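Local coordinates for protein diacylglycerol lipase (Aspergillus oryzae, PDB 5XK2) that probably hydrolyses mono- and diacylglycerols as a fungal class 3 lipase of the alpha/beta-hydrolase fold, captured here in a closed conformation, at residues S64-T67 against I68-A72; Y92-R95 against N96-D100; K125-R128 against D129-K133; I227-P230 against D231-V235. All coordinates share one frame; numbering follows the deposited sequence.

Contact 1 (S64-T67 against I68-A72); sequences SDDT and ITDTA
Asp65 lays its carboxylate across the hydroxyl end of Thr69, the two side chains crossing at about a right angle, and against the CG2 methyl of Ile68. CG lies anti to the backbone N (chi1 172°), and this swings both carboxylate oxygens over the turn that follows, where each is gripped twice. Asp65 OD1 accepts from Thr67 N at 2.9 Å, which closes an Asx turn. Its second donor is Ile68 N, 3.1 Å from Asp65 OD1, arriving on the syn side, while the Thr67 donor comes from farther above the same face of the carboxylate. Asp65 OD2 takes Thr69 N at 2.8 Å from above the plane. The Thr69 hydroxyl reaches the same oxygen on its anti side, with OG1 2.6 Å from Asp65 OD2. Four bonds thus fix the rotation of a buried carboxylate and tie down three successive residues. The turn joins strands 58-65 and 71-78 of a beta hairpin at one margin of the central sheet. At its neck, Asp65 N donates to Thr71 O at 2.7 Å in a nearly straight bond (170°), whereas the return bond from Thr71 N to Asp65 O is weak. One step on, Ser64 and Ala72 form a non-hydrogen-bonded pair, with Ser64 OG 4.0 Å from Ala72 CB; Tyr34 packs on both. The carboxylate of Asp70 turns to another partner, Ser91 OG, and Thr69 rests on helix 118-138.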
ATOM      1  N   SER A  64      21.007  -0.439  -6.147  1.00 14.10           N
ATOM      2  CA  SER A  64      19.631  -0.897  -6.192  1.00 16.11           C
ATOM      3  C   SER A  64      19.594  -2.375  -5.826  1.00 24.51           C
ATOM      4  O   SER A  64      20.315  -3.174  -6.431  1.00 31.55           O
ATOM      5  CB  SER A  64      19.048  -0.641  -7.580  1.00 22.11           C
ATOM      6  OG  SER A  64      17.662  -0.916  -7.627  1.00 30.31           O
ATOM      7  N   ASP A  65      18.789  -2.747  -4.840  1.00 20.38           N
ATOM      8  CA  ASP A  65      18.624  -4.162  -4.503  1.00 25.33           C
ATOM      9  C   ASP A  65      17.197  -4.584  -4.781  1.00 34.54           C
ATOM     10  O   ASP A  65      16.302  -4.291  -3.992  1.00 28.50           O
ATOM     11  CB  ASP A  65      18.972  -4.397  -3.033  1.00 27.95           C
ATOM     12  CG  ASP A  65      18.634  -5.803  -2.557  1.00 28.83           C
ATOM     13  OD1 ASP A  65      18.507  -6.718  -3.392  1.00 30.90           O
ATOM     14  OD2 ASP A  65      18.494  -5.982  -1.330  1.00 31.51           O
ATOM     15  N   ASP A  66      17.005  -5.314  -5.876  1.00 34.69           N
ATOM     16  CA  ASP A  66      15.684  -5.772  -6.302  1.00 40.23           C
ATOM     17  C   ASP A  66      15.456  -7.196  -5.835  1.00 39.07           C
ATOM     18  O   ASP A  66      14.438  -7.805  -6.145  1.00 41.38           O
ATOM     19  CB  ASP A  66      15.539  -5.703  -7.829  1.00 48.88           C
ATOM     20  CG  ASP A  66      15.205  -4.305  -8.329  1.00 56.43           C
ATOM     21  OD1 ASP A  66      14.787  -3.454  -7.514  1.00 59.92           O
ATOM     22  OD2 ASP A  66      15.354  -4.058  -9.545  1.00 58.90           O
ATOM     23  N   THR A  67      16.428  -7.733  -5.109  1.00 40.58           N
ATOM     24  CA  THR A  67      16.421  -9.142  -4.764  1.00 41.01           C
ATOM     25  C   THR A  67      15.804  -9.373  -3.400  1.00 42.32           C
ATOM     26  O   THR A  67      14.776 -10.035  -3.278  1.00 45.47           O
ATOM     27  CB  THR A  67      17.840  -9.733  -4.782  1.00 42.75           C
ATOM     28  OG1 THR A  67      18.339  -9.730  -6.125  1.00 41.15           O
ATOM     29  CG2 THR A  67      17.834 -11.162  -4.247  1.00 46.83           C
ATOM     30  N   ILE A  68      16.442  -8.823  -2.374  1.00 33.90           N
ATOM     31  CA  ILE A  68      16.048  -9.107  -1.009  1.00 38.81           C
ATOM     32  C   ILE A  68      15.357  -7.902  -0.339  1.00 33.11           C
ATOM     33  O   ILE A  68      14.219  -8.018   0.097  1.00 34.11           O
ATOM     34  CB  ILE A  68      17.266  -9.609  -0.182  1.00 39.21           C
ATOM     35  CG1 ILE A  68      17.028  -9.446   1.317  1.00 41.06           C
ATOM     36  CG2 ILE A  68      18.549  -8.929  -0.603  1.00 44.36           C
ATOM     37  CD1 ILE A  68      18.181  -9.951   2.159  1.00 45.46           C
ATOM     38  N   THR A  69      16.037  -6.762  -0.233  1.00 26.97           N
ATOM     39  CA  THR A  69      15.496  -5.649   0.559  1.00 23.30           C
ATOM     40  C   THR A  69      14.692  -4.567  -0.159  1.00 23.73           C
ATOM     41  O   THR A  69      14.089  -3.739   0.506  1.00 26.64           O
ATOM     42  CB  THR A  69      16.624  -4.921   1.316  1.00 27.69           C
ATOM     43  OG1 THR A  69      17.493  -4.287   0.375  1.00 27.50           O
ATOM     44  CG2 THR A  69      17.421  -5.902   2.169  1.00 30.38           C
ATOM     45  N   ASP A  70      14.680  -4.556  -1.491  1.00 21.14           N
ATOM     46  CA  ASP A  70      13.934  -3.534  -2.242  1.00 16.83           C
ATOM     47  C   ASP A  70      14.362  -2.113  -1.842  1.00 19.43           C
ATOM     48  O   ASP A  70      13.520  -1.216  -1.681  1.00 23.03           O
ATOM     49  CB  ASP A  70      12.419  -3.719  -2.048  1.00 25.91           C
ATOM     50  CG  ASP A  70      11.599  -3.048  -3.132  1.00 35.72           C
ATOM     51  OD1 ASP A  70      12.123  -2.826  -4.245  1.00 38.25           O
ATOM     52  OD2 ASP A  70      10.417  -2.748  -2.865  1.00 42.33           O
ATOM     53  N   THR A  71      15.675  -1.944  -1.693  1.00 17.76           N
ATOM     54  CA  THR A  71      16.334  -0.687  -1.326  1.00 16.48           C
ATOM     55  C   THR A  71      17.081  -0.114  -2.521  1.00 16.04           C
ATOM     56  O   THR A  71      17.685  -0.860  -3.290  1.00 17.83           O
ATOM     57  CB  THR A  71      17.361  -0.900  -0.194  1.00 23.18           C
ATOM     58  OG1 THR A  71      16.708  -1.469   0.943  1.00 31.13           O
ATOM     59  CG2 THR A  71      18.024   0.423   0.206  1.00 20.99           C
ATOM     60  N   ALA A  72      17.069   1.202  -2.669  1.00 13.48           N
ATOM     61  CA  ALA A  72      17.829   1.841  -3.745  1.00 12.06           C
ATOM     62  C   ALA A  72      18.328   3.191  -3.266  1.00 13.57           C
ATOM     63  O   ALA A  72      17.928   3.655  -2.200  1.00 14.14           O
ATOM     64  CB  ALA A  72      16.971   1.994  -5.006  1.00 15.68           C
TER

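Contact 2 (Y92-R95 against N96-D100)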
ATOM      1  N   TYR A  92       8.650   0.579  -1.836  1.00 20.15           N
ATOM      2  CA  TYR A  92       7.495   1.408  -2.152  1.00 25.11           C
ATOM      3  C   TYR A  92       6.193   0.753  -1.727  1.00 25.74           C
ATOM      4  O   TYR A  92       5.182   1.444  -1.513  1.00 24.75           O
ATOM      5  CB  TYR A  92       7.441   1.723  -3.644  1.00 24.98           C
ATOM      6  CG  TYR A  92       6.504   2.860  -3.972  1.00 24.04           C
ATOM      7  CD1 TYR A  92       6.864   4.181  -3.700  1.00 26.36           C
ATOM      8  CD2 TYR A  92       5.268   2.622  -4.560  1.00 26.82           C
ATOM      9  CE1 TYR A  92       6.009   5.232  -3.998  1.00 31.35           C
ATOM     10  CE2 TYR A  92       4.412   3.663  -4.860  1.00 33.91           C
ATOM     11  CZ  TYR A  92       4.787   4.965  -4.580  1.00 35.85           C
ATOM     12  OH  TYR A  92       3.936   6.002  -4.882  1.00 43.68           O
ATOM     13  N   SER A  93       6.202  -0.565  -1.548  1.00 21.12           N
ATOM     14  CA  SER A  93       4.932  -1.197  -1.227  1.00 22.85           C
ATOM     15  C   SER A  93       4.715  -1.167   0.274  1.00 20.75           C
ATOM     16  O   SER A  93       5.308  -1.940   1.030  1.00 23.93           O
ATOM     17  CB  SER A  93       4.893  -2.646  -1.725  1.00 27.92           C
ATOM     18  OG  SER A  93       3.720  -3.299  -1.262  1.00 24.70           O
ATOM     19  N   ILE A  94       3.806  -0.294   0.691  1.00 21.80           N
ATOM     20  CA  ILE A  94       3.449  -0.173   2.097  1.00 27.39           C
ATOM     21  C   ILE A  94       2.698  -1.414   2.542  1.00 21.57           C
ATOM     22  O   ILE A  94       2.903  -1.908   3.652  1.00 24.91           O
ATOM     23  CB  ILE A  94       2.580   1.069   2.358  1.00 42.37           C
ATOM     24  CG1 ILE A  94       3.356   2.341   2.009  1.00 47.97           C
ATOM     25  CG2 ILE A  94       2.126   1.106   3.813  1.00 42.66           C
ATOM     26  CD1 ILE A  94       4.546   2.613   2.927  1.00 31.63           C
ATOM     27  N   ARG A  95       1.840  -1.941   1.669  1.00 26.50           N
ATOM     28  CA  ARG A  95       1.084  -3.129   2.042  1.00 24.65           C
ATOM     29  C   ARG A  95       2.026  -4.310   2.311  1.00 25.47           C
ATOM     30  O   ARG A  95       1.824  -5.046   3.266  1.00 29.09           O
ATOM     31  CB  ARG A  95       0.024  -3.481   0.978  1.00 27.06           C
ATOM     32  CG  ARG A  95       0.546  -4.023  -0.345  1.00 36.16           C
ATOM     33  CD  ARG A  95      -0.608  -4.364  -1.296  1.00 34.78           C
ATOM     34  NE  ARG A  95      -1.325  -5.577  -0.897  1.00 35.26           N
ATOM     35  CZ  ARG A  95      -2.491  -5.970  -1.405  1.00 29.87           C
ATOM     36  NH1 ARG A  95      -3.093  -5.255  -2.349  1.00 24.28           N
ATOM     37  NH2 ARG A  95      -3.057  -7.089  -0.974  1.00 35.45           N
ATOM     38  N   ASN A  96       3.080  -4.471   1.522  1.00 23.76           N
ATOM     39  CA  ASN A  96       4.000  -5.576   1.767  1.00 24.70           C
ATOM     40  C   ASN A  96       4.769  -5.388   3.066  1.00 25.69           C
ATOM     41  O   ASN A  96       5.070  -6.350   3.776  1.00 28.20           O
ATOM     42  CB  ASN A  96       4.960  -5.743   0.592  1.00 29.35           C
ATOM     43  CG  ASN A  96       4.293  -6.399  -0.610  1.00 40.58           C
ATOM     44  OD1 ASN A  96       3.097  -6.708  -0.582  1.00 41.98           O
ATOM     45  ND2 ASN A  96       5.062  -6.606  -1.674  1.00 38.58           N
ATOM     46  N   TRP A  97       5.066  -4.134   3.389  1.00 20.39           N
ATOM     47  CA  TRP A  97       5.785  -3.814   4.613  1.00 19.63           C
ATOM     48  C   TRP A  97       4.968  -4.193   5.856  1.00 20.63           C
ATOM     49  O   TRP A  97       5.507  -4.713   6.833  1.00 19.97           O
ATOM     50  CB  TRP A  97       6.124  -2.321   4.622  1.00 18.39           C
ATOM     51  CG  TRP A  97       6.855  -1.863   5.815  1.00 20.17           C
ATOM     52  CD1 TRP A  97       8.014  -2.372   6.306  1.00 21.42           C
ATOM     53  CD2 TRP A  97       6.499  -0.765   6.672  1.00 22.80           C
ATOM     54  NE1 TRP A  97       8.399  -1.673   7.424  1.00 22.50           N
ATOM     55  CE2 TRP A  97       7.486  -0.683   7.670  1.00 22.45           C
ATOM     56  CE3 TRP A  97       5.437   0.149   6.694  1.00 23.51           C
ATOM     57  CZ2 TRP A  97       7.446   0.271   8.688  1.00 22.18           C
ATOM     58  CZ3 TRP A  97       5.399   1.098   7.707  1.00 21.40           C
ATOM     59  CH2 TRP A  97       6.396   1.152   8.688  1.00 23.33           C
ATOM     60  N   VAL A  98       3.666  -3.909   5.823  1.00 21.02           N
ATOM     61  CA  VAL A  98       2.838  -4.150   7.003  1.00 23.61           C
ATOM     62  C   VAL A  98       2.078  -5.477   7.039  1.00 20.85           C
ATOM     63  O   VAL A  98       1.572  -5.843   8.102  1.00 22.19           O
ATOM     64  CB  VAL A  98       1.783  -3.013   7.193  1.00 22.12           C
ATOM     65  CG1 VAL A  98       2.464  -1.654   7.292  1.00 20.23           C
ATOM     66  CG2 VAL A  98       0.748  -3.024   6.075  1.00 21.27           C
ATOM     67  N   THR A  99       2.015  -6.214   5.928  1.00 21.04           N
ATOM     68  CA  THR A  99       1.077  -7.346   5.843  1.00 18.16           C
ATOM     69  C   THR A  99       1.351  -8.455   6.874  1.00 25.97           C
ATOM     70  O   THR A  99       0.408  -9.050   7.400  1.00 27.26           O
ATOM     71  CB  THR A  99       1.048  -7.933   4.419  1.00 24.30           C
ATOM     72  OG1 THR A  99       0.285  -7.057   3.581  1.00 29.42           O
ATOM     73  CG2 THR A  99       0.374  -9.305   4.386  1.00 27.12           C
ATOM     74  N   ASP A 100       2.616  -8.703   7.202  1.00 24.94           N
ATOM     75  CA  ASP A 100       2.952  -9.654   8.271  1.00 29.44           C
ATOM     76  C   ASP A 100       2.559  -9.181   9.677  1.00 27.41           C
ATOM     77  O   ASP A 100       2.383  -9.995  10.591  1.00 28.23           O
ATOM     78  CB  ASP A 100       4.447  -9.950   8.262  1.00 40.24           C
ATOM     79  CG  ASP A 100       4.831 -10.969   7.223  1.00 53.56           C
ATOM     80  OD1 ASP A 100       3.925 -11.603   6.641  1.00 51.11           O
ATOM     81  OD2 ASP A 100       6.047 -11.137   6.990  1.00 63.67           O
TER
HETATM   82  O   HOH W   1      -0.428  -7.922   0.537  1.00 50.78           O
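Ser93 and Asn96 face each other over the first turn of helix 94-98, the serine side chain directed at the backbone N of Asn96. With OG anti to its own N (chi1 173°), Ser93 acts as N-cap: Asn96 N donates to Ser93 OG at 3.1 Å. Ser93 OG also lies 3.2 Å from Asn96 CG, the amide folding back beside the cap. Arg95 crosses Asn96 obliquely, its guanidinium plane turned 70° from the amide plane, and Arg95 CG sits 3.7 Å from Asn96 OD1. One turn on, Thr99 OG1 donates to Arg95 O at 2.6 Å from above the carbonyl plane, alongside a weak bond from Thr99 N. A water in the guanidinium plane accepts from Arg95 NE at 2.9 Å and donates to Thr99 OG1, linking the arginine side chain to Thr99. Ile94 and Trp97 both touch Leu154, next to the putative nucleophile Ser153. Beyond the water, the Arg95 guanidinium serves the dimer, bonding Tyr92 O and Asp276 of the second subunit and lying against the Tyr92 ring there. The chemistry implies a short helix capped at its start and tied to Thr99 through Arg95, whose charge is probably balanced by Asp276 of the second subunit.

Contact 3 (K125-R128 against D129-K133); sequences KVVR and DRIIK
Helix 118-138, one of the helices packed against the central sheet of this alpha/beta-hydrolase fold, carries the contact along two of its turns. Arg130 reaches back toward the preceding turn: its chain bends at chi3 (-76°) and brings NH2 to Val126 O at 2.9 Å. The carbonyl oxygen lies in the guanidinium plane, yet the donor stands above the carbonyl plane. One guanidinium face rests on Val127 CG1, which is 3.6 Å from Arg130 NH2. A water beside the same group accepts from Arg130 NE at 2.9 Å and from Arg130 N, and donates to Val126 O. A second water bridges Lys125 O to Asp129 N, near Val127, whose backbone angles (-104°/-2°) deviate from helical values. Backbone bonds run from Ile131 N to Val127 O (3.1 Å) and from Ile132 N to Arg128 O (2.9 Å). On the buried side Val127 CG2 meets Ile131 CD1 at 3.7 Å, and both residues pack on Phe63 and Phe88 of the sheet. Arg128 and Ile132 run alongside each other, pointing the same way, with Arg128 CG 3.6 Å from Ile132 CD1; the arginine's NH1 goes on to a salt bridge with Asp165. Such a division, aliphatic branches facing the strands and polar groups, bound to water or in a salt bridge, along the rest of the helix, is typical of an amphipathic helix covering the sheet of an alpha/beta-hydrolase.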
ATOM      1  N   LYS A 125      22.755  -2.722   5.936  1.00 13.56           N
ATOM      2  CA  LYS A 125      23.915  -3.628   5.920  1.00 13.17           C
ATOM      3  C   LYS A 125      24.279  -4.103   4.510  1.00 14.75           C
ATOM      4  O   LYS A 125      25.452  -4.317   4.222  1.00 16.35           O
ATOM      5  CB  LYS A 125      23.667  -4.843   6.812  1.00 15.96           C
ATOM      6  CG  LYS A 125      23.784  -4.552   8.284  1.00 24.32           C
ATOM      7  CD  LYS A 125      24.061  -5.835   9.042  1.00 35.45           C
ATOM      8  CE  LYS A 125      25.452  -6.353   8.737  1.00 43.91           C
ATOM      9  NZ  LYS A 125      25.609  -7.764   9.180  1.00 50.93           N
ATOM     10  N   VAL A 126      23.279  -4.266   3.654  1.00 15.18           N
ATOM     11  CA  VAL A 126      23.510  -4.733   2.283  1.00 18.69           C
ATOM     12  C   VAL A 126      24.306  -3.700   1.479  1.00 21.20           C
ATOM     13  O   VAL A 126      25.105  -4.064   0.619  1.00 17.51           O
ATOM     14  CB  VAL A 126      22.164  -5.051   1.574  1.00 18.80           C
ATOM     15  CG1 VAL A 126      22.351  -5.211   0.065  1.00 29.92           C
ATOM     16  CG2 VAL A 126      21.549  -6.318   2.154  1.00 19.95           C
ATOM     17  N   VAL A 127      24.058  -2.410   1.714  1.00 15.72           N
ATOM     18  CA  VAL A 127      24.804  -1.375   0.995  1.00 13.09           C
ATOM     19  C   VAL A 127      25.913  -0.647   1.770  1.00 15.01           C
ATOM     20  O   VAL A 127      26.616   0.201   1.206  1.00 14.81           O
ATOM     21  CB  VAL A 127      23.828  -0.322   0.417  1.00 15.11           C
ATOM     22  CG1 VAL A 127      22.978  -0.947  -0.685  1.00 19.84           C
ATOM     23  CG2 VAL A 127      22.932   0.252   1.508  1.00 13.79           C
ATOM     24  N   ARG A 128      26.096  -0.972   3.049  1.00 12.44           N
ATOM     25  CA  ARG A 128      27.029  -0.229   3.897  1.00 13.63           C
ATOM     26  C   ARG A 128      28.476  -0.201   3.392  1.00 13.03           C
ATOM     27  O   ARG A 128      29.128   0.846   3.388  1.00 14.55           O
ATOM     28  CB  ARG A 128      27.001  -0.809   5.318  1.00 16.84           C
ATOM     29  CG  ARG A 128      28.132  -0.333   6.195  1.00 17.09           C
ATOM     30  CD  ARG A 128      27.916  -0.731   7.665  1.00 18.36           C
ATOM     31  NE  ARG A 128      28.017  -2.183   7.874  1.00 19.59           N
ATOM     32  CZ  ARG A 128      27.841  -2.766   9.059  1.00 26.31           C
ATOM     33  NH1 ARG A 128      27.548  -2.024  10.129  1.00 17.70           N
ATOM     34  NH2 ARG A 128      27.964  -4.083   9.181  1.00 26.86           N
ATOM     35  N   ASP A 129      29.000  -1.363   3.007  1.00 12.21           N
ATOM     36  CA  ASP A 129      30.403  -1.449   2.601  1.00 14.47           C
ATOM     37  C   ASP A 129      30.709  -0.587   1.369  1.00 14.86           C
ATOM     38  O   ASP A 129      31.718   0.126   1.343  1.00 17.31           O
ATOM     39  CB  ASP A 129      30.772  -2.905   2.336  1.00 17.29           C
ATOM     40  CG  ASP A 129      30.755  -3.744   3.601  1.00 37.94           C
ATOM     41  OD1 ASP A 129      30.904  -3.170   4.702  1.00 36.66           O
ATOM     42  OD2 ASP A 129      30.598  -4.979   3.494  1.00 53.96           O
ATOM     43  N   ARG A 130      29.830  -0.652   0.376  1.00 16.76           N
ATOM     44  CA  ARG A 130      29.935   0.168  -0.839  1.00 16.63           C
ATOM     45  C   ARG A 130      29.892   1.651  -0.524  1.00 15.12           C
ATOM     46  O   ARG A 130      30.642   2.445  -1.081  1.00 13.71           O
ATOM     47  CB  ARG A 130      28.788  -0.141  -1.788  1.00 22.42           C
ATOM     48  CG  ARG A 130      29.035  -1.169  -2.816  1.00 32.87           C
ATOM     49  CD  ARG A 130      27.695  -1.431  -3.465  1.00 40.19           C
ATOM     50  NE  ARG A 130      26.841  -2.241  -2.606  1.00 29.30           N
ATOM     51  CZ  ARG A 130      25.671  -2.727  -2.988  1.00 22.70           C
ATOM     52  NH1 ARG A 130      25.206  -2.439  -4.198  1.00 20.07           N
ATOM     53  NH2 ARG A 130      24.972  -3.500  -2.174  1.00 26.41           N
ATOM     54  N   ILE A 131      28.992   2.024   0.382  1.00 14.30           N
ATOM     55  CA  ILE A 131      28.827   3.434   0.721  1.00 11.48           C
ATOM     56  C   ILE A 131      30.041   3.976   1.484  1.00 14.18           C
ATOM     57  O   ILE A 131      30.544   5.057   1.189  1.00 15.41           O
ATOM     58  CB  ILE A 131      27.517   3.642   1.517  1.00 11.08           C
ATOM     59  CG1 ILE A 131      26.322   3.447   0.568  1.00 13.23           C
ATOM     60  CG2 ILE A 131      27.497   5.026   2.160  1.00 14.48           C
ATOM     61  CD1 ILE A 131      24.962   3.384   1.258  1.00 13.42           C
ATOM     62  N   ILE A 132      30.546   3.211   2.447  1.00 12.17           N
ATOM     63  CA  ILE A 132      31.729   3.621   3.180  1.00 12.26           C
ATOM     64  C   ILE A 132      32.941   3.717   2.255  1.00 12.59           C
ATOM     65  O   ILE A 132      33.727   4.667   2.353  1.00 14.31           O
ATOM     66  CB  ILE A 132      31.996   2.651   4.337  1.00 15.37           C
ATOM     67  CG1 ILE A 132      30.918   2.846   5.404  1.00 14.65           C
ATOM     68  CG2 ILE A 132      33.395   2.871   4.932  1.00 21.00           C
ATOM     69  CD1 ILE A 132      30.995   1.848   6.527  1.00 18.70           C
ATOM     70  N   LYS A 133      33.059   2.755   1.339  1.00 14.60           N
ATOM     71  CA  LYS A 133      34.144   2.773   0.355  1.00 16.72           C
ATOM     72  C   LYS A 133      34.107   4.077  -0.417  1.00 14.92           C
ATOM     73  O   LYS A 133      35.127   4.744  -0.612  1.00 15.91           O
ATOM     74  CB  LYS A 133      34.031   1.586  -0.603  1.00 16.86           C
ATOM     75  CG  LYS A 133      35.103   1.567  -1.710  1.00 23.02           C
ATOM     76  CD  LYS A 133      34.750   0.532  -2.779  1.00 32.52           C
ATOM     77  CE  LYS A 133      35.898   0.281  -3.769  1.00 43.76           C
ATOM     78  NZ  LYS A 133      35.701   0.945  -5.098  1.00 41.72           N
TER
HETATM   79  O   HOH W   2      27.614  -3.951   2.612  1.00 18.77           O
HETATM   80  O   HOH W   3      27.994  -2.926  -0.056  1.00 16.51           O

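Contact 4 (I227-P230 against D231-V235); sequences ITAP and DNTTV
Pro230, Val235 and Asp231 have the most surface buried where the chain doubles back in a loop without regular structure. The Pro230 ring meets Thr233 at about a right angle. Its CD lies 3.6 Å from Thr233 OG1, and its CB 3.9 Å from Thr233 CG2, so the threonine turns both branches to the proline. Thr233 holds OG1 between its backbone N and carbonyl carbon (chi1 67°), which aims the hydroxyl at the chain before it. Thr233 OG1 donates to Pro230 O at 2.8 Å, tilted 30° from the carbonyl plane. A water also donates to Pro230 O at 2.8 Å and reaches on to Thr233 O, so this carbonyl oxygen is gripped twice and the mouth of the turn is bridged by both hydroxyl and solvent. Val235 closes the loop from the far side. Its CG2 packs on Ala229 CB at 3.8 Å, and its CG1 lies 4.0 Å from Ile227 CG2, the valine and isoleucine crossing at about a right angle to make a small apolar floor. Asp231 follows Pro230 directly at the bend, and much of its burial comes from that peptide neighbour, while its OD2 is hydrogen-bonded to His266 ND1. The loop leads out of strand 224-227 toward strand 240-243, the last two strands of the central sheet. Ile227 still bonds to the backbone of Thr202 and Asn204 beside it, Ala229 O is held by His203, and Val235 O meets Lys19 of helix 14-27.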
ATOM      1  N   ILE A 227       5.057  18.893  10.958  1.00  8.54           N
ATOM      2  CA  ILE A 227       4.566  19.820   9.939  1.00  8.25           C
ATOM      3  C   ILE A 227       3.051  19.776   9.914  1.00 10.02           C
ATOM      4  O   ILE A 227       2.468  18.707   9.766  1.00  9.44           O
ATOM      5  CB  ILE A 227       5.077  19.463   8.532  1.00  8.10           C
ATOM      6  CG1 ILE A 227       6.600  19.346   8.505  1.00  8.71           C
ATOM      7  CG2 ILE A 227       4.560  20.485   7.498  1.00 10.58           C
ATOM      8  CD1 ILE A 227       7.079  18.558   7.282  1.00 10.70           C
ATOM      9  N   THR A 228       2.416  20.918  10.144  1.00  8.48           N
ATOM     10  CA  THR A 228       0.947  21.003  10.137  1.00  8.48           C
ATOM     11  C   THR A 228       0.341  21.759   8.940  1.00 12.01           C
ATOM     12  O   THR A 228      -0.828  22.122   8.966  1.00 16.50           O
ATOM     13  CB  THR A 228       0.436  21.592  11.462  1.00 13.01           C
ATOM     14  OG1 THR A 228       1.156  22.786  11.778  1.00 12.35           O
ATOM     15  CG2 THR A 228       0.616  20.566  12.576  1.00 12.02           C
ATOM     16  N   ALA A 229       1.140  22.076   7.935  1.00 11.38           N
ATOM     17  CA  ALA A 229       0.598  22.691   6.722  1.00 10.34           C
ATOM     18  C   ALA A 229      -0.301  21.724   5.937  1.00 11.50           C
ATOM     19  O   ALA A 229      -0.043  20.522   5.928  1.00 13.44           O
ATOM     20  CB  ALA A 229       1.750  23.160   5.842  1.00 13.79           C
ATOM     21  N   PRO A 230      -1.319  22.242   5.228  1.00 10.72           N
ATOM     22  CA  PRO A 230      -2.087  21.383   4.322  1.00 10.25           C
ATOM     23  C   PRO A 230      -1.210  20.799   3.199  1.00 10.75           C
ATOM     24  O   PRO A 230      -0.171  21.390   2.814  1.00 11.25           O
ATOM     25  CB  PRO A 230      -3.146  22.332   3.735  1.00 13.89           C
ATOM     26  CG  PRO A 230      -3.240  23.452   4.712  1.00 17.82           C
ATOM     27  CD  PRO A 230      -1.835  23.625   5.248  1.00 10.58           C
ATOM     28  N   ASP A 231      -1.638  19.663   2.651  1.00 11.19           N
ATOM     29  CA  ASP A 231      -0.996  19.104   1.463  1.00 10.50           C
ATOM     30  C   ASP A 231      -0.841  20.125   0.339  1.00 10.77           C
ATOM     31  O   ASP A 231      -1.756  20.910   0.083  1.00 10.53           O
ATOM     32  CB  ASP A 231      -1.810  17.950   0.873  1.00 11.02           C
ATOM     33  CG  ASP A 231      -1.944  16.760   1.796  1.00 17.39           C
ATOM     34  OD1 ASP A 231      -1.224  16.664   2.808  1.00 15.32           O
ATOM     35  OD2 ASP A 231      -2.794  15.902   1.468  1.00 15.20           O
ATOM     36  N   ASN A 232       0.315  20.094  -0.323  1.00 10.51           N
ATOM     37  CA  ASN A 232       0.548  20.860  -1.557  1.00 10.80           C
ATOM     38  C   ASN A 232       0.377  22.343  -1.315  1.00 11.68           C
ATOM     39  O   ASN A 232      -0.275  23.051  -2.085  1.00 10.86           O
ATOM     40  CB  ASN A 232      -0.389  20.377  -2.662  1.00 11.16           C
ATOM     41  CG  ASN A 232       0.123  20.686  -4.059  1.00 11.83           C
ATOM     42  OD1 ASN A 232       1.245  21.175  -4.245  1.00 12.79           O
ATOM     43  ND2 ASN A 232      -0.696  20.378  -5.054  1.00 12.57           N
ATOM     44  N   THR A 233       0.954  22.808  -0.208  1.00 11.59           N
ATOM     45  CA  THR A 233       0.989  24.231   0.076  1.00  9.38           C
ATOM     46  C   THR A 233       2.376  24.602   0.571  1.00 12.53           C
ATOM     47  O   THR A 233       3.123  23.750   1.021  1.00 14.61           O
ATOM     48  CB  THR A 233      -0.055  24.669   1.147  1.00 11.81           C
ATOM     49  OG1 THR A 233       0.292  24.110   2.425  1.00 13.99           O
ATOM     50  CG2 THR A 233      -1.468  24.252   0.740  1.00 12.15           C
ATOM     51  N   THR A 234       2.689  25.889   0.513  1.00 12.42           N
ATOM     52  CA  THR A 234       3.974  26.374   1.010  1.00 14.35           C
ATOM     53  C   THR A 234       3.971  26.329   2.530  1.00 11.60           C
ATOM     54  O   THR A 234       3.102  26.907   3.163  1.00 14.60           O
ATOM     55  CB  THR A 234       4.245  27.810   0.532  1.00 20.84           C
ATOM     56  OG1 THR A 234       4.351  27.816  -0.898  1.00 20.01           O
ATOM     57  CG2 THR A 234       5.546  28.357   1.153  1.00 22.04           C
ATOM     58  N   VAL A 235       4.946  25.633   3.110  1.00 11.91           N
ATOM     59  CA  VAL A 235       5.054  25.514   4.560  1.00 10.82           C
ATOM     60  C   VAL A 235       5.736  26.753   5.119  1.00 10.06           C
ATOM     61  O   VAL A 235       6.770  27.158   4.602  1.00 14.42           O
ATOM     62  CB  VAL A 235       5.867  24.240   4.953  1.00  9.12           C
ATOM     63  CG1 VAL A 235       6.011  24.118   6.463  1.00 10.84           C
ATOM     64  CG2 VAL A 235       5.200  22.977   4.372  1.00 13.50           C
TER
HETATM   65  O   HOH W   4       2.572  21.145   2.734  1.00 17.85           O

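Overall arrangement
The contacts follow one another along the chain in numerical order, each closing before the next opens. Contacts 1 and 3 are neighbours, their centres 13 Å apart: the hairpin turn at one margin of the central sheet touches helix 118-138 through Thr69 and Val126. Contact 2 begins shortly after strand 83-89, which lies next to hairpin strand 71-78, and its centre is 14 Å from that of contact 1, with Asp70 packing on Tyr92. Contact 4 lies across the chain's centre from contacts 1 and 3, about 31 and 35 Å away between centres, by the opposite sheet margin. Together they sample both ends of the hydrolase sheet, a covering helix and, in contact 2, the dimer interface.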